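Local coordinates for HD domain-containing protein (Aquifex aeolicus, PDB 2HEK) that is of unproven function but binds zinc and GDP at separate sites and, as an HD-domain protein, may act as a dGTPase, at residues R204-F209 and I325-S330; N208-R213 and A344-I349. All coordinates share one frame; numbering follows the deposited sequence.

Contact 1 (R204-F209 and I325-S330); sequences RALENF and IYVLSS
Behind Leu206, which meets Ile325 and Val327 across the contact, the guanidinium of Arg204 lies with the Glu207 carboxylate carbon CD in its plane, at its edge. Arg204 NE reaches Glu207 OE1 at 2.9 Å in a nearly straight salt-bridge bond. It comes to OE1 from well above the carboxylate plane, so the two flat groups are not coplanar; a weaker bond, Arg204 NH2 to Glu207 OE2, runs beside it. Glu207 OE2 is also hydrogen-bonded to Ser340 OG and, weakly, to Tyr214 OH of the second subunit.

The contact itself is made by methyl groups. Leu206 holds its CG opposite the backbone N (chi1 174°), which carries the isobutyl fork towards strand 326-329. Leu206 CD2 sits 4.1 Å from both Ile325 CG2, just before the strand, and Val327 CG2, while Leu206 CD1 lies 4.1 Å from Ile325 CD1. The Leu206 and Ile325 side chains slide by each other in opposite directions. Phe158, Ala336 and Ile343 pack against Leu206 as well.

Between 204-209 and 325-330 the contacts are all between buried, branched aliphatic side chains, where the helix meets the mixed sheet, which implies that burial of apolar surface, not a directional bond, holds the two segments together.

Contact 2 (N208-R213 and A344-I349); sequences NFLISR and ASLKPI
Phe209 O, on the helix turn whose Leu210 and Ile211 meet Leu346, is gripped by two donors. The setting is a helix-against-loop packing in this predominantly helical HD-domain protein. Arg213 N reaches Phe209 O at 3.0 Å in the ordinary helical bond, and Ser212 OG gives it a second bond of 2.9 Å. This is the familiar helical arrangement in which a serine side chain bonds to the carbonyl three residues back. Both donors approach from the same face of the carbonyl plane; the hydroxyl makes a C=O...donor angle of 122° and is tilted 24° from that plane. Ser212 OG is also hydrogen-bonded to Tyr182 OH, which links the helix to the segment just ahead of helix 183-187.

The side of the helix bearing Leu210 and Ile211 meets the connection between helix 341-345 and strand 349-356. Leu346 points at the helix and divides its two methyls between neighbouring residues. Ile211 leaves the helix across the direction of Leu346, yet its chi2 of -55° brings CD1 closer, and the two side chains cross at about a right angle. Both also pack on Leu342 of the second subunit, so the cluster continues into the assembly, where Lys347 N bonds to Ser345 OG of that neighbour. Leu346 additionally touches Val320 in its own chain. Within the pair of segments, Leu346 CD1 rests 4.2 Å from the CB of Leu210, and Leu346 CD2 stands 3.8 Å from Ile211 CD1.

In the fold
From the N terminus, the chain runs through helix 160-173 and the strands 189-192 and 195-199 before entering helix 203-221, where both contacts begin, sharing Asn208 and Phe209. Contact 1 closes a loop of 115 residues when strand 326-329 returns to the early turns of the helix. The chain then runs through strand 332-335 and helices 336-339 and 341-345, and contact 2 closes a second loop, of 130 residues, just before strand 349-356. The loops overlap and cross, neither enclosing the other. The two contacts touch where Ile325 CD1 packs 4.3 Å from Leu210 CD2. Together they tie the helix to the four-stranded sheet and to the approach to the three-stranded one, beside the second subunit.

Contact 1 (R204-F209 and I325-S330)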
loop_
_atom_site.group_PDB
_atom_site.type_symbol
_atom_site.label_atom_id
_atom_site.label_comp_id
_atom_site.label_asym_id
_atom_site.label_seq_id
_atom_site.Cartn_x
_atom_site.Cartn_y
_atom_site.Cartn_z
ATOM N N ARG A 204 1.854 -19.146 9.473
ATOM C CA ARG A 204 0.908 -18.080 9.133
ATOM C C ARG A 204 1.078 -17.600 7.693
ATOM O O ARG A 204 0.094 -17.425 6.977
ATOM C CB ARG A 204 1.084 -16.888 10.070
ATOM C CG ARG A 204 0.982 -17.218 11.564
ATOM C CD ARG A 204 -0.438 -17.425 12.009
ATOM N NE ARG A 204 -0.902 -18.800 11.908
ATOM C CZ ARG A 204 -0.688 -19.718 12.847
ATOM N NH1 ARG A 204 0.007 -19.400 13.937
ATOM N NH2 ARG A 204 -1.157 -20.956 12.696
ATOM N N ALA A 205 2.323 -17.367 7.271
ATOM C CA ALA A 205 2.586 -16.992 5.875
ATOM C C ALA A 205 2.077 -18.060 4.914
ATOM O O ALA A 205 1.604 -17.733 3.825
ATOM C CB ALA A 205 4.077 -16.720 5.637
ATOM N N LEU A 206 2.191 -19.337 5.278
ATOM C CA LEU A 206 1.657 -20.417 4.404
ATOM C C LEU A 206 0.123 -20.391 4.339
ATOM O O LEU A 206 -0.463 -20.508 3.270
ATOM C CB LEU A 206 2.130 -21.806 4.890
ATOM C CG LEU A 206 1.557 -23.040 4.172
ATOM C CD1 LEU A 206 1.919 -23.079 2.675
ATOM C CD2 LEU A 206 1.955 -24.357 4.898
ATOM N N GLU A 207 -0.524 -20.264 5.507
ATOM C CA GLU A 207 -1.968 -20.050 5.578
ATOM C C GLU A 207 -2.371 -18.875 4.677
ATOM O O GLU A 207 -3.323 -18.987 3.913
ATOM C CB GLU A 207 -2.382 -19.775 7.055
ATOM C CG GLU A 207 -2.329 -21.075 7.904
ATOM C CD GLU A 207 -2.665 -20.888 9.379
ATOM O OE1 GLU A 207 -2.683 -19.733 9.855
ATOM O OE2 GLU A 207 -2.893 -21.925 10.049
ATOM N N ASN A 208 -1.682 -17.741 4.784
ATOM C CA ASN A 208 -2.044 -16.582 3.983
ATOM C C ASN A 208 -1.919 -16.894 2.478
ATOM O O ASN A 208 -2.764 -16.513 1.668
ATOM C CB ASN A 208 -1.144 -15.380 4.318
ATOM C CG ASN A 208 -1.409 -14.213 3.399
ATOM O OD1 ASN A 208 -2.499 -13.700 3.379
ATOM N ND2 ASN A 208 -0.438 -13.848 2.577
ATOM N N PHE A 209 -0.844 -17.569 2.111
ATOM C CA PHE A 209 -0.616 -17.946 0.706
ATOM C C PHE A 209 -1.759 -18.803 0.157
ATOM O O PHE A 209 -2.296 -18.517 -0.916
ATOM C CB PHE A 209 0.747 -18.659 0.593
ATOM C CG PHE A 209 1.013 -19.206 -0.767
ATOM C CD1 PHE A 209 1.385 -18.358 -1.802
ATOM C CD2 PHE A 209 0.814 -20.562 -1.033
ATOM C CE1 PHE A 209 1.604 -18.864 -3.115
ATOM C CE2 PHE A 209 1.035 -21.090 -2.342
ATOM C CZ PHE A 209 1.437 -20.220 -3.381
ATOM N N ILE A 325 2.128 -30.712 1.637
ATOM C CA ILE A 325 3.071 -29.666 2.007
ATOM C C ILE A 325 3.657 -29.932 3.388
ATOM O O ILE A 325 2.920 -30.173 4.334
ATOM C CB ILE A 325 2.443 -28.224 1.997
ATOM C CG1 ILE A 325 1.909 -27.876 0.588
ATOM C CG2 ILE A 325 3.516 -27.204 2.467
ATOM C CD1 ILE A 325 1.103 -26.530 0.533
ATOM N N TYR A 326 4.983 -29.835 3.483
ATOM C CA TYR A 326 5.685 -30.088 4.736
ATOM C C TYR A 326 6.122 -28.844 5.480
ATOM O O TYR A 326 6.518 -27.839 4.889
ATOM C CB TYR A 326 6.896 -30.978 4.484
ATOM C CG TYR A 326 6.525 -32.355 4.018
ATOM C CD1 TYR A 326 6.598 -32.692 2.675
ATOM C CD2 TYR A 326 6.087 -33.316 4.919
ATOM C CE1 TYR A 326 6.253 -33.952 2.238
ATOM C CE2 TYR A 326 5.747 -34.586 4.498
ATOM C CZ TYR A 326 5.828 -34.894 3.161
ATOM O OH TYR A 326 5.486 -36.158 2.736
ATOM N N VAL A 327 6.024 -28.940 6.792
ATOM C CA VAL A 327 6.407 -27.895 7.693
ATOM C C VAL A 327 7.441 -28.506 8.629
ATOM O O VAL A 327 7.206 -29.571 9.192
ATOM C CB VAL A 327 5.191 -27.378 8.496
ATOM C CG1 VAL A 327 5.654 -26.443 9.598
ATOM C CG2 VAL A 327 4.181 -26.646 7.542
ATOM N N LEU A 328 8.581 -27.838 8.782
ATOM C CA LEU A 328 9.623 -28.301 9.693
ATOM C C LEU A 328 9.365 -27.771 11.083
ATOM O O LEU A 328 9.456 -26.569 11.328
ATOM C CB LEU A 328 11.016 -27.888 9.205
ATOM C CG LEU A 328 12.228 -28.350 10.027
ATOM C CD1 LEU A 328 12.451 -29.860 9.929
ATOM C CD2 LEU A 328 13.441 -27.620 9.567
ATOM N N SER A 329 9.028 -28.689 11.984
ATOM C CA SER A 329 8.754 -28.383 13.382
ATOM C C SER A 329 9.988 -28.625 14.249
ATOM O O SER A 329 11.010 -29.117 13.763
ATOM C CB SER A 329 7.618 -29.267 13.883
ATOM O OG SER A 329 7.389 -29.040 15.266
ATOM N N SER A 330 9.895 -28.282 15.532
ATOM C CA SER A 330 10.949 -28.646 16.483
ATOM C C SER A 330 11.027 -30.177 16.665
ATOM O O SER A 330 12.095 -30.723 16.950
ATOM C CB SER A 330 10.778 -27.915 17.823
ATOM O OG SER A 330 9.433 -27.950 18.272
#

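Contact 2 (N208-R213 and A344-I349)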
loop_
_atom_site.group_PDB
_atom_site.type_symbol
_atom_site.label_atom_id
_atom_site.label_comp_id
_atom_site.label_asym_id
_atom_site.label_seq_id
_atom_site.Cartn_x
_atom_site.Cartn_y
_atom_site.Cartn_z
ATOM N N ASN A 208 -1.682 -17.741 4.784
ATOM C CA ASN A 208 -2.044 -16.582 3.983
ATOM C C ASN A 208 -1.919 -16.894 2.478
ATOM O O ASN A 208 -2.764 -16.513 1.668
ATOM C CB ASN A 208 -1.144 -15.380 4.318
ATOM C CG ASN A 208 -1.409 -14.213 3.399
ATOM O OD1 ASN A 208 -2.499 -13.700 3.379
ATOM N ND2 ASN A 208 -0.438 -13.848 2.577
ATOM N N PHE A 209 -0.844 -17.569 2.111
ATOM C CA PHE A 209 -0.616 -17.946 0.706
ATOM C C PHE A 209 -1.759 -18.803 0.157
ATOM O O PHE A 209 -2.296 -18.517 -0.916
ATOM C CB PHE A 209 0.747 -18.659 0.593
ATOM C CG PHE A 209 1.013 -19.206 -0.767
ATOM C CD1 PHE A 209 1.385 -18.358 -1.802
ATOM C CD2 PHE A 209 0.814 -20.562 -1.033
ATOM C CE1 PHE A 209 1.604 -18.864 -3.115
ATOM C CE2 PHE A 209 1.035 -21.090 -2.342
ATOM C CZ PHE A 209 1.437 -20.220 -3.381
ATOM N N LEU A 210 -2.170 -19.833 0.895
ATOM C CA LEU A 210 -3.270 -20.705 0.453
ATOM C C LEU A 210 -4.618 -19.982 0.365
ATOM O O LEU A 210 -5.395 -20.263 -0.545
ATOM C CB LEU A 210 -3.402 -21.954 1.366
ATOM C CG LEU A 210 -2.111 -22.799 1.408
ATOM C CD1 LEU A 210 -2.184 -23.742 2.607
ATOM C CD2 LEU A 210 -1.929 -23.586 0.056
ATOM N N ILE A 211 -4.888 -19.065 1.305
ATOM C CA ILE A 211 -6.116 -18.247 1.264
ATOM C C ILE A 211 -6.077 -17.285 0.082
ATOM O O ILE A 211 -7.090 -17.096 -0.651
ATOM C CB ILE A 211 -6.306 -17.388 2.533
ATOM C CG1 ILE A 211 -6.460 -18.256 3.785
ATOM C CG2 ILE A 211 -7.532 -16.499 2.359
ATOM C CD1 ILE A 211 -7.550 -19.286 3.721
ATOM N N SER A 212 -4.918 -16.673 -0.137
ATOM C CA SER A 212 -4.784 -15.774 -1.296
ATOM C C SER A 212 -5.043 -16.545 -2.594
ATOM O O SER A 212 -5.727 -16.056 -3.515
ATOM C CB SER A 212 -3.446 -15.045 -1.255
ATOM O OG SER A 212 -2.409 -15.818 -1.882
ATOM N N ARG A 213 -4.550 -17.774 -2.674
ATOM C CA ARG A 213 -4.827 -18.608 -3.852
ATOM C C ARG A 213 -6.325 -18.929 -3.984
ATOM O O ARG A 213 -6.909 -18.860 -5.086
ATOM C CB ARG A 213 -3.983 -19.888 -3.766
ATOM C CG ARG A 213 -4.098 -20.806 -4.928
ATOM C CD ARG A 213 -3.200 -22.073 -4.690
ATOM N NE ARG A 213 -3.229 -22.951 -5.871
ATOM C CZ ARG A 213 -4.043 -24.005 -6.010
ATOM N NH1 ARG A 213 -4.906 -24.337 -5.038
ATOM N NH2 ARG A 213 -3.999 -24.734 -7.114
ATOM N N ALA A 344 -5.921 -27.893 7.629
ATOM C CA ALA A 344 -6.564 -29.207 7.729
ATOM C C ALA A 344 -8.020 -29.143 7.301
ATOM O O ALA A 344 -8.580 -30.150 6.840
ATOM C CB ALA A 344 -6.485 -29.742 9.178
ATOM N N SER A 345 -8.625 -27.970 7.479
ATOM C CA SER A 345 -10.055 -27.790 7.280
ATOM C C SER A 345 -10.498 -27.117 5.955
ATOM O O SER A 345 -11.712 -27.077 5.660
ATOM C CB SER A 345 -10.579 -26.929 8.411
ATOM O OG SER A 345 -10.339 -25.564 8.088
ATOM N N LEU A 346 -9.559 -26.553 5.185
ATOM C CA LEU A 346 -9.905 -25.865 3.932
ATOM C C LEU A 346 -10.592 -26.819 2.958
ATOM O O LEU A 346 -10.027 -27.832 2.572
ATOM C CB LEU A 346 -8.659 -25.284 3.247
ATOM C CG LEU A 346 -7.920 -24.158 3.994
ATOM C CD1 LEU A 346 -6.530 -23.866 3.366
ATOM C CD2 LEU A 346 -8.793 -22.882 4.005
ATOM N N LYS A 347 -11.811 -26.485 2.564
ATOM C CA LYS A 347 -12.585 -27.339 1.678
ATOM C C LYS A 347 -12.283 -27.015 0.196
ATOM O O LYS A 347 -11.908 -25.888 -0.129
ATOM C CB LYS A 347 -14.078 -27.193 2.003
ATOM C CG LYS A 347 -14.486 -27.737 3.393
ATOM C CD LYS A 347 -15.946 -27.364 3.763
ATOM C CE LYS A 347 -16.498 -28.270 4.887
ATOM N NZ LYS A 347 -17.916 -27.943 5.268
ATOM N N PRO A 348 -12.431 -28.008 -0.700
ATOM C CA PRO A 348 -12.250 -27.735 -2.125
ATOM C C PRO A 348 -13.332 -26.823 -2.704
ATOM O O PRO A 348 -14.431 -26.703 -2.160
ATOM C CB PRO A 348 -12.339 -29.117 -2.770
ATOM C CG PRO A 348 -13.182 -29.927 -1.798
ATOM C CD PRO A 348 -12.761 -29.424 -0.444
ATOM N N ILE A 349 -12.991 -26.140 -3.782
ATOM C CA ILE A 349 -13.971 -25.335 -4.492
ATOM C C ILE A 349 -14.721 -26.277 -5.434
ATOM O O ILE A 349 -14.100 -26.996 -6.210
ATOM C CB ILE A 349 -13.261 -24.188 -5.287
ATOM C CG1 ILE A 349 -12.561 -23.221 -4.316
ATOM C CG2 ILE A 349 -14.244 -23.472 -6.274
ATOM C CD1 ILE A 349 -11.365 -22.414 -4.974
#